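Local coordinates for YrdC-like domain-containing protein (PDB 3L7V) that is of unknown function, though its YrdC-like domain is consistent with binding double-stranded RNA and with a role in tRNA modification, at residues Ala107-Glu112 against Cys129-Lys134; Pro111-Phe116 against Gly247-Gln252; Ile267-Asp272 against Trp287-Gly292. All blocks are in the same frame, centred on the assembly; numbering follows the deposited sequence.

Contact 1 of 3, residues Ala107-Glu112 against Cys129-Lys134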
loop_
_atom_site.group_PDB
_atom_site.type_symbol
_atom_site.label_atom_id
_atom_site.label_comp_id
_atom_site.label_asym_id
_atom_site.label_seq_id
_atom_site.Cartn_x
_atom_site.Cartn_y
_atom_site.Cartn_z
ATOM N N ALA A 107 -2.373 -13.436 1.814
ATOM C CA ALA A 107 -3.306 -13.305 0.695
ATOM C C ALA A 107 -3.432 -14.584 -0.124
ATOM O O ALA A 107 -2.463 -15.313 -0.266
ATOM C CB ALA A 107 -2.876 -12.129 -0.217
ATOM N N GLN A 108 -4.627 -14.845 -0.653
ATOM C CA GLN A 108 -4.849 -15.953 -1.586
ATOM C C GLN A 108 -4.226 -15.612 -2.940
ATOM O O GLN A 108 -4.358 -14.471 -3.421
ATOM C CB GLN A 108 -6.350 -16.201 -1.809
ATOM C CG GLN A 108 -7.123 -16.706 -0.616
ATOM C CD GLN A 108 -8.602 -16.891 -0.914
ATOM O OE1 GLN A 108 -8.994 -17.211 -2.035
ATOM N NE2 GLN A 108 -9.430 -16.674 0.091
ATOM N N LEU A 109 -3.588 -16.602 -3.563
ATOM C CA LEU A 109 -2.825 -16.399 -4.802
ATOM C C LEU A 109 -3.018 -17.558 -5.797
ATOM O O LEU A 109 -3.341 -18.680 -5.395
ATOM C CB LEU A 109 -1.330 -16.285 -4.468
ATOM C CG LEU A 109 -0.613 -14.950 -4.206
ATOM C CD1 LEU A 109 -1.562 -13.817 -3.972
ATOM C CD2 LEU A 109 0.372 -15.068 -3.057
ATOM N N THR A 110 -2.833 -17.278 -7.086
ATOM C CA THR A 110 -2.607 -18.327 -8.099
ATOM C C THR A 110 -1.146 -18.293 -8.566
ATOM O O THR A 110 -0.418 -17.343 -8.256
ATOM C CB THR A 110 -3.504 -18.157 -9.337
ATOM O OG1 THR A 110 -3.212 -16.911 -9.975
ATOM C CG2 THR A 110 -4.976 -18.206 -8.961
ATOM N N PRO A 111 -0.699 -19.320 -9.314
ATOM C CA PRO A 111 0.706 -19.256 -9.740
ATOM C C PRO A 111 1.012 -18.082 -10.682
ATOM O O PRO A 111 2.100 -17.523 -10.582
ATOM C CB PRO A 111 0.933 -20.618 -10.422
ATOM C CG PRO A 111 -0.088 -21.531 -9.786
ATOM C CD PRO A 111 -1.297 -20.643 -9.579
ATOM N N GLU A 112 0.093 -17.721 -11.575
ATOM C CA GLU A 112 0.258 -16.515 -12.403
ATOM C C GLU A 112 0.373 -15.219 -11.558
ATOM O O GLU A 112 1.249 -14.389 -11.791
ATOM C CB GLU A 112 -0.893 -16.378 -13.407
ATOM C CG GLU A 112 -0.829 -17.337 -14.594
ATOM C CD GLU A 112 -2.150 -17.455 -15.372
ATOM O OE1 GLU A 112 -3.245 -17.369 -14.760
ATOM O OE2 GLU A 112 -2.086 -17.651 -16.605
ATOM N N CYS A 129 -2.342 -4.565 -5.499
ATOM C CA CYS A 129 -3.383 -5.445 -6.041
ATOM C C CYS A 129 -4.448 -5.771 -5.001
ATOM O O CYS A 129 -4.132 -6.061 -3.841
ATOM C CB CYS A 129 -2.800 -6.767 -6.590
ATOM S SG CYS A 129 -1.655 -6.693 -8.026
ATOM N N ILE A 130 -5.704 -5.756 -5.434
ATOM C CA ILE A 130 -6.839 -6.091 -4.580
ATOM C C ILE A 130 -7.040 -7.603 -4.553
ATOM O O ILE A 130 -7.393 -8.205 -5.580
ATOM C CB ILE A 130 -8.128 -5.402 -5.076
ATOM C CG1 ILE A 130 -7.917 -3.891 -5.149
ATOM C CG2 ILE A 130 -9.330 -5.738 -4.173
ATOM C CD1 ILE A 130 -9.163 -3.137 -5.505
ATOM N N LEU A 131 -6.812 -8.200 -3.377
ATOM C CA LEU A 131 -6.897 -9.656 -3.161
ATOM C C LEU A 131 -7.791 -10.071 -1.955
ATOM O O LEU A 131 -8.064 -9.261 -1.076
ATOM C CB LEU A 131 -5.478 -10.226 -2.982
ATOM C CG LEU A 131 -4.547 -10.154 -4.205
ATOM C CD1 LEU A 131 -3.072 -10.340 -3.820
ATOM C CD2 LEU A 131 -4.978 -11.167 -5.290
ATOM N N PRO A 132 -8.242 -11.339 -1.915
ATOM C CA PRO A 132 -8.931 -11.884 -0.727
ATOM C C PRO A 132 -7.934 -12.387 0.321
ATOM O O PRO A 132 -6.805 -12.710 -0.032
ATOM C CB PRO A 132 -9.711 -13.090 -1.280
ATOM C CG PRO A 132 -9.417 -13.137 -2.792
ATOM C CD PRO A 132 -8.152 -12.338 -2.996
ATOM N N TRP A 133 -8.344 -12.470 1.583
ATOM C CA TRP A 133 -7.492 -13.058 2.639
ATOM C C TRP A 133 -7.609 -14.579 2.688
ATOM O O TRP A 133 -8.680 -15.138 2.440
ATOM C CB TRP A 133 -7.851 -12.500 4.030
ATOM C CG TRP A 133 -7.394 -11.089 4.282
ATOM C CD1 TRP A 133 -7.902 -9.945 3.722
ATOM C CD2 TRP A 133 -6.347 -10.668 5.173
ATOM N NE1 TRP A 133 -7.228 -8.842 4.203
ATOM C CE2 TRP A 133 -6.275 -9.258 5.098
ATOM C CE3 TRP A 133 -5.464 -11.344 6.026
ATOM C CZ2 TRP A 133 -5.350 -8.514 5.839
ATOM C CZ3 TRP A 133 -4.547 -10.601 6.762
ATOM C CH2 TRP A 133 -4.502 -9.200 6.664
ATOM N N LYS A 134 -6.511 -15.246 3.022
ATOM C CA LYS A 134 -6.571 -16.673 3.355
ATOM C C LYS A 134 -7.419 -16.888 4.607
ATOM O O LYS A 134 -7.266 -16.164 5.591
ATOM C CB LYS A 134 -5.170 -17.230 3.583
ATOM C CG LYS A 134 -4.384 -17.410 2.311
ATOM C CD LYS A 134 -2.906 -17.215 2.571
ATOM C CE LYS A 134 -2.201 -18.535 2.756
ATOM N NZ LYS A 134 -2.096 -19.202 1.438
HETATM O O HOH W 1 -0.573 -17.643 -0.561
HETATM O O HOH W 2 -2.796 -19.251 -1.608
#
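Q108 sends CG anti to its own carbonyl carbon (chi1 -67°) and then runs extended, which carries the amide across P132 at roughly a right angle and up to the carbonyl of W133. NE2 donates to W133 O over 2.9 Å, with an N-H...O angle of 154°. The donor sits above the carbonyl plane, not on a lone pair, and W133 O is itself tilted from the amide plane. On the way, Q108 NE2 passes 3.8 Å from P132 CB. The backbone supplies a second, straighter bond: Q108 N reaches P132 O at 3.1 Å and 168°. This bond and the backbone bond of K134 with L106 frame the single beta bridge of A107 with W133, which lays the link between helices 100-106 and 111-123 along the end of strand 127-132, in the mixed sheet of the YrdC-like fold. Next to these bonds, L131 CD1 packs against A107 CB at 4.0 Å and L109 CD1 at 3.8 Å, the two leucines crossing nearly perpendicularly. K134 bends at each torsion beyond chi1. Its CD comes 3.4 Å from A107 O, and a water bridges that same oxygen to K134 NZ. A second water joins K134 NZ to L109 N by weak bonds. At the far end of the link T110 is the N-cap of helix 111-123, its OG1 accepting a weak hydrogen bond from I113 N.

Contact 2 of 3, residues Pro111-Phe116 against Gly247-Gln252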
loop_
_atom_site.group_PDB
_atom_site.type_symbol
_atom_site.label_atom_id
_atom_site.label_comp_id
_atom_site.label_asym_id
_atom_site.label_seq_id
_atom_site.Cartn_x
_atom_site.Cartn_y
_atom_site.Cartn_z
ATOM N N PRO A 111 -0.699 -19.320 -9.314
ATOM C CA PRO A 111 0.706 -19.256 -9.740
ATOM C C PRO A 111 1.012 -18.082 -10.682
ATOM O O PRO A 111 2.100 -17.523 -10.582
ATOM C CB PRO A 111 0.933 -20.618 -10.422
ATOM C CG PRO A 111 -0.088 -21.531 -9.786
ATOM C CD PRO A 111 -1.297 -20.643 -9.579
ATOM N N GLU A 112 0.093 -17.721 -11.575
ATOM C CA GLU A 112 0.258 -16.515 -12.403
ATOM C C GLU A 112 0.373 -15.219 -11.558
ATOM O O GLU A 112 1.249 -14.389 -11.791
ATOM C CB GLU A 112 -0.893 -16.378 -13.407
ATOM C CG GLU A 112 -0.829 -17.337 -14.594
ATOM C CD GLU A 112 -2.150 -17.455 -15.372
ATOM O OE1 GLU A 112 -3.245 -17.369 -14.760
ATOM O OE2 GLU A 112 -2.086 -17.651 -16.605
ATOM N N ILE A 113 -0.517 -15.045 -10.584
ATOM C CA ILE A 113 -0.506 -13.827 -9.771
ATOM C C ILE A 113 0.780 -13.746 -8.960
ATOM O O ILE A 113 1.422 -12.683 -8.911
ATOM C CB ILE A 113 -1.745 -13.719 -8.845
ATOM C CG1 ILE A 113 -3.014 -13.524 -9.680
ATOM C CG2 ILE A 113 -1.586 -12.548 -7.879
ATOM C CD1 ILE A 113 -4.300 -13.865 -8.979
ATOM N N ASP A 114 1.157 -14.866 -8.333
ATOM C CA ASP A 114 2.423 -14.962 -7.602
ATOM C C ASP A 114 3.616 -14.548 -8.481
ATOM O O ASP A 114 4.447 -13.745 -8.061
ATOM C CB ASP A 114 2.631 -16.382 -7.048
ATOM C CG ASP A 114 3.912 -16.514 -6.176
ATOM O OD1 ASP A 114 4.921 -15.827 -6.445
ATOM O OD2 ASP A 114 3.916 -17.325 -5.221
ATOM N N ALA A 115 3.684 -15.104 -9.694
ATOM C CA ALA A 115 4.723 -14.784 -10.677
ATOM C C ALA A 115 4.697 -13.314 -11.136
ATOM O O ALA A 115 5.752 -12.714 -11.374
ATOM C CB ALA A 115 4.597 -15.714 -11.899
ATOM N N PHE A 116 3.492 -12.766 -11.303
ATOM C CA PHE A 116 3.292 -11.335 -11.621
ATOM C C PHE A 116 3.948 -10.412 -10.577
ATOM O O PHE A 116 4.694 -9.511 -10.940
ATOM C CB PHE A 116 1.789 -11.015 -11.771
ATOM C CG PHE A 116 1.492 -9.607 -12.270
ATOM C CD1 PHE A 116 1.747 -9.251 -13.588
ATOM C CD2 PHE A 116 0.917 -8.659 -11.429
ATOM C CE1 PHE A 116 1.475 -7.970 -14.050
ATOM C CE2 PHE A 116 0.640 -7.376 -11.882
ATOM C CZ PHE A 116 0.918 -7.030 -13.196
ATOM N N GLY A 247 -15.784 -10.435 -4.857
ATOM C CA GLY A 247 -14.609 -10.547 -4.007
ATOM C C GLY A 247 -13.887 -11.886 -4.095
ATOM O O GLY A 247 -12.926 -12.134 -3.352
ATOM N N LYS A 248 -14.344 -12.756 -4.995
ATOM C CA LYS A 248 -13.686 -14.044 -5.214
ATOM C C LYS A 248 -12.491 -13.925 -6.182
ATOM O O LYS A 248 -12.557 -13.176 -7.152
ATOM C CB LYS A 248 -14.699 -15.075 -5.730
ATOM N N LEU A 249 -11.406 -14.651 -5.901
ATOM C CA LEU A 249 -10.216 -14.684 -6.770
ATOM C C LEU A 249 -10.557 -14.996 -8.244
ATOM O O LEU A 249 -11.403 -15.842 -8.510
ATOM C CB LEU A 249 -9.209 -15.720 -6.234
ATOM C CG LEU A 249 -7.739 -15.718 -6.684
ATOM C CD1 LEU A 249 -7.091 -14.362 -6.446
ATOM C CD2 LEU A 249 -6.939 -16.831 -5.972
ATOM N N ILE A 250 -9.929 -14.291 -9.188
ATOM C CA ILE A 250 -10.038 -14.630 -10.621
ATOM C C ILE A 250 -9.424 -16.005 -10.894
ATOM O O ILE A 250 -8.542 -16.451 -10.147
ATOM C CB ILE A 250 -9.302 -13.604 -11.521
ATOM C CG1 ILE A 250 -7.805 -13.597 -11.190
ATOM C CG2 ILE A 250 -9.941 -12.202 -11.404
ATOM C CD1 ILE A 250 -6.944 -12.768 -12.120
ATOM N N PRO A 251 -9.884 -16.686 -11.962
ATOM C CA PRO A 251 -9.376 -18.011 -12.355
ATOM C C PRO A 251 -7.969 -17.985 -12.941
ATOM O O PRO A 251 -7.528 -16.941 -13.437
ATOM C CB PRO A 251 -10.358 -18.455 -13.452
ATOM C CG PRO A 251 -11.551 -17.596 -13.296
ATOM C CD PRO A 251 -11.056 -16.293 -12.756
ATOM N N GLN A 252 -7.285 -19.128 -12.877
ATOM C CA GLN A 252 -6.046 -19.358 -13.619
ATOM C C GLN A 252 -6.342 -19.432 -15.102
ATOM O O GLN A 252 -7.241 -20.154 -15.514
ATOM C CB GLN A 252 -5.398 -20.687 -13.213
ATOM C CG GLN A 252 -4.257 -20.589 -12.223
ATOM C CD GLN A 252 -2.926 -20.209 -12.863
ATOM O OE1 GLN A 252 -2.388 -20.929 -13.709
ATOM N NE2 GLN A 252 -2.380 -19.082 -12.437
HETATM O O HOH W 3 -4.702 -15.770 -12.657
#
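I113 and L249 make the close apolar half of this contact, CD1 to CD1 at 3.8 Å, their side chains sliding past each other in opposite directions. I113 CD1 also comes 4.2 Å from I250 CG1. I250 holds CG1 between its backbone N and carbonyl carbon (chi1 62°), which leaves this branch the one nearest I113, the two side chains crossing obliquely. L249 continues the apolar patch by touching T110, L131 and P132. Beside it lies a buried carboxylate that is well supplied with partners. E112 extends from the first turn of helix 111-123 into the loop, where OE1 accepts from Q253 N and OE2 from G254 N. A water adds to this grip, donating to E112 OE1 at 3.0 Å and to P251 O at 3.2 Å. The first turn of helix 111-123 is thereby tied to the long connection between strands 239-241 and 265-268, two neighbours in the mixed sheet of this YrdC-like protein. On the solvent side P111 and Q252 are exposed, and although they lie close, no hydrogen bond joins the segments there. Q252, bent at chi2 (-81°), brings its amide back over the proline ring with NE2 3.4 Å from P111 CD. The same NE2 lies 3.0 Å from E112 N, but both are donors, and its equally short approach to E112 OE1 has a poor angle. Neither is a hydrogen bond, and the amide and carboxylate planes stand 53° apart.

Contact 3 of 3, residues Ile267-Asp272 against Trp287-Gly292. With SO4 (sulfate ion), chain G; SO4 (sulfate ion), chain B.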
loop_
_atom_site.group_PDB
_atom_site.type_symbol
_atom_site.label_atom_id
_atom_site.label_comp_id
_atom_site.label_asym_id
_atom_site.label_seq_id
_atom_site.Cartn_x
_atom_site.Cartn_y
_atom_site.Cartn_z
ATOM N N ILE A 267 -7.520 -0.472 -12.480
ATOM C CA ILE A 267 -8.534 0.497 -12.031
ATOM C C ILE A 267 -8.014 1.914 -11.685
ATOM O O ILE A 267 -8.801 2.861 -11.555
ATOM C CB ILE A 267 -9.475 -0.078 -10.901
ATOM C CG1 ILE A 267 -8.685 -0.650 -9.721
ATOM C CG2 ILE A 267 -10.396 -1.170 -11.456
ATOM C CD1 ILE A 267 -8.172 0.379 -8.794
ATOM N N ARG A 268 -6.699 2.073 -11.563
ATOM C CA ARG A 268 -6.129 3.404 -11.337
ATOM C C ARG A 268 -4.787 3.543 -12.039
ATOM O O ARG A 268 -3.914 2.695 -11.894
ATOM C CB ARG A 268 -5.984 3.697 -9.832
ATOM C CG ARG A 268 -5.758 5.161 -9.460
ATOM C CD ARG A 268 -5.751 5.385 -7.921
ATOM N NE ARG A 268 -4.508 4.948 -7.279
ATOM C CZ ARG A 268 -4.247 5.056 -5.973
ATOM N NH1 ARG A 268 -5.135 5.596 -5.149
ATOM N NH2 ARG A 268 -3.091 4.623 -5.485
ATOM N N LYS A 269 -4.642 4.628 -12.792
ATOM C CA LYS A 269 -3.418 4.972 -13.522
ATOM C C LYS A 269 -2.364 5.554 -12.557
ATOM O O LYS A 269 -2.717 6.152 -11.546
ATOM C CB LYS A 269 -3.794 5.987 -14.624
ATOM C CG LYS A 269 -2.769 6.249 -15.698
ATOM C CD LYS A 269 -3.348 7.177 -16.769
ATOM C CE LYS A 269 -2.301 7.540 -17.824
ATOM N NZ LYS A 269 -2.873 8.280 -18.990
ATOM N N GLY A 270 -1.077 5.380 -12.846
ATOM C CA GLY A 270 -0.053 5.890 -11.945
ATOM C C GLY A 270 1.400 5.635 -12.329
ATOM O O GLY A 270 1.698 5.266 -13.472
ATOM N N LEU A 271 2.306 5.846 -11.369
ATOM C CA LEU A 271 3.746 5.685 -11.594
ATOM C C LEU A 271 4.085 4.373 -12.350
ATOM O O LEU A 271 3.641 3.290 -11.963
ATOM C CB LEU A 271 4.503 5.727 -10.254
ATOM C CG LEU A 271 6.036 5.807 -10.337
ATOM C CD1 LEU A 271 6.502 7.147 -10.902
ATOM C CD2 LEU A 271 6.712 5.541 -8.993
ATOM N N ASP A 272 4.867 4.490 -13.421
ATOM C CA ASP A 272 5.344 3.341 -14.214
ATOM C C ASP A 272 4.262 2.487 -14.878
ATOM O O ASP A 272 4.466 1.293 -15.091
ATOM C CB ASP A 272 6.252 2.423 -13.382
ATOM C CG ASP A 272 7.663 2.962 -13.237
ATOM O OD1 ASP A 272 8.091 3.788 -14.070
ATOM O OD2 ASP A 272 8.354 2.549 -12.283
ATOM N N TRP A 287 -6.791 -9.427 -20.297
ATOM C CA TRP A 287 -6.992 -8.408 -19.244
ATOM C C TRP A 287 -7.715 -7.119 -19.721
ATOM O O TRP A 287 -7.814 -6.862 -20.927
ATOM C CB TRP A 287 -5.672 -8.068 -18.496
ATOM C CG TRP A 287 -4.540 -7.427 -19.331
ATOM C CD1 TRP A 287 -3.573 -8.089 -20.051
ATOM C CD2 TRP A 287 -4.249 -6.026 -19.475
ATOM N NE1 TRP A 287 -2.708 -7.185 -20.628
ATOM C CE2 TRP A 287 -3.100 -5.915 -20.286
ATOM C CE3 TRP A 287 -4.837 -4.850 -18.977
ATOM C CZ2 TRP A 287 -2.547 -4.669 -20.642
ATOM C CZ3 TRP A 287 -4.278 -3.612 -19.322
ATOM C CH2 TRP A 287 -3.152 -3.534 -20.148
ATOM N N ASN A 288 -8.217 -6.323 -18.767
ATOM C CA ASN A 288 -9.023 -5.126 -19.056
ATOM C C ASN A 288 -8.402 -3.835 -18.525
ATOM O O ASN A 288 -7.736 -3.840 -17.493
ATOM C CB ASN A 288 -10.433 -5.241 -18.436
ATOM C CG ASN A 288 -11.335 -6.244 -19.157
ATOM O OD1 ASN A 288 -12.529 -6.340 -18.858
ATOM N ND2 ASN A 288 -10.773 -6.991 -20.100
ATOM N N TYR A 289 -8.644 -2.720 -19.210
ATOM C CA TYR A 289 -8.195 -1.415 -18.705
ATOM C C TYR A 289 -9.426 -0.551 -18.403
ATOM O O TYR A 289 -10.215 -0.283 -19.318
ATOM C CB TYR A 289 -7.257 -0.733 -19.724
ATOM C CG TYR A 289 -6.759 0.633 -19.308
ATOM C CD1 TYR A 289 -5.532 0.784 -18.673
ATOM C CD2 TYR A 289 -7.517 1.773 -19.550
ATOM C CE1 TYR A 289 -5.084 2.033 -18.271
ATOM C CE2 TYR A 289 -7.080 3.020 -19.176
ATOM C CZ TYR A 289 -5.866 3.152 -18.534
ATOM O OH TYR A 289 -5.423 4.400 -18.152
ATOM N N ARG A 290 -9.601 -0.140 -17.134
ATOM C CA ARG A 290 -10.762 0.668 -16.715
ATOM C C ARG A 290 -10.431 1.849 -15.768
ATOM O O ARG A 290 -10.750 1.814 -14.582
ATOM C CB ARG A 290 -11.860 -0.213 -16.068
ATOM C CG ARG A 290 -12.479 -1.314 -16.970
ATOM C CD ARG A 290 -13.400 -0.745 -18.057
ATOM N NE ARG A 290 -14.097 -1.790 -18.828
ATOM C CZ ARG A 290 -13.574 -2.428 -19.877
ATOM N NH1 ARG A 290 -12.347 -2.144 -20.278
ATOM N NH2 ARG A 290 -14.269 -3.355 -20.527
ATOM N N GLN A 291 -9.821 2.899 -16.305
ATOM C CA GLN A 291 -9.422 4.068 -15.515
ATOM C C GLN A 291 -10.589 4.663 -14.712
ATOM O O GLN A 291 -11.680 4.861 -15.239
ATOM C CB GLN A 291 -8.802 5.151 -16.426
ATOM C CG GLN A 291 -7.805 6.071 -15.727
ATOM C CD GLN A 291 -7.214 7.153 -16.645
ATOM O OE1 GLN A 291 -7.099 8.316 -16.244
ATOM N NE2 GLN A 291 -6.833 6.773 -17.873
ATOM N N GLY A 292 -10.350 4.942 -13.434
ATOM C CA GLY A 292 -11.293 5.706 -12.635
ATOM C C GLY A 292 -12.294 4.863 -11.874
ATOM O O GLY A 292 -13.238 5.392 -11.297
HETATM S S SO4 G . -7.447 7.732 -12.224
HETATM O O1 SO4 G . -7.206 6.294 -12.169
HETATM O O2 SO4 G . -8.389 8.013 -13.300
HETATM O O3 SO4 G . -8.009 8.188 -10.956
HETATM O O4 SO4 G . -6.186 8.425 -12.479
HETATM S S SO4 B . -4.760 5.973 -0.941
HETATM O O1 SO4 B . -5.556 4.793 -0.594
HETATM O O2 SO4 B . -5.167 6.482 -2.246
HETATM O O3 SO4 B . -4.981 7.019 0.061
HETATM O O4 SO4 B . -3.345 5.610 -1.023
#
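K269 starts toward the neighbouring segment with its first side-chain bond and is fully extended beyond CG, itself anti to the backbone N (chi1 -166°). Its aliphatic part runs obliquely past two polar ends, CD lying 3.7 Å from Y289 OH and equally far from Q291 NE2. Those ends are themselves joined: Q291, also extended, brings NE2 to the edge of the Y289 ring, in plane, to make a weak hydrogen bond to OH at 2.8 Å. Y289 and Q291 both start away from the other segment but return at their tips. R290 turns off elsewhere, NH1 donating to Y289 O. R268 heads away too: a bend at chi3 (76°) directs its guanidinium so that NH1 bonds, in plane at the edge, to O2 of one sulfate (chain B) at 3.0 Å, while NH2 serves G237 O. A second sulfate (chain G) takes a bond on O1 from K269 N at 3.1 Å, and its O2 lies 3.2 Å from Q291 CG; both ions probably come from the crystallisation liquor. One hydrogen bond crosses between backbones, G292 N to I267 O, long at 3.2 Å and bent to 138°, its donor above the carbonyl plane. Opposite the single residue M239, I267 and R268 form a classic beta bulge at the end of strand 265-268. That strand, helix 273-283 and the parallel edge strand 288-289 form a beta-alpha-beta unit.

In the fold
Contacts 1 and 2 are partly buried neighbours, centres about 6 Å apart, both using helix 111-123: their segments overlap at P111 and E112, which reach across only in contact 2, and T110 and P132 of contact 1 touch its loop segment. Contact 3 lies on the surface, its centre about 18 to 19 Å from the others, yet reaches the same mixed sheet as contact 1, at its edge. Contact 1 relies on two hydrogen bonds to carbonyls at and just past a strand end, one straight and one from above the carbonyl plane; contact 2 on apolar packing and a water bridge, without direct hydrogen bonds between segments; contact 3 on one bent backbone bond, exposed side chains and bound sulfates.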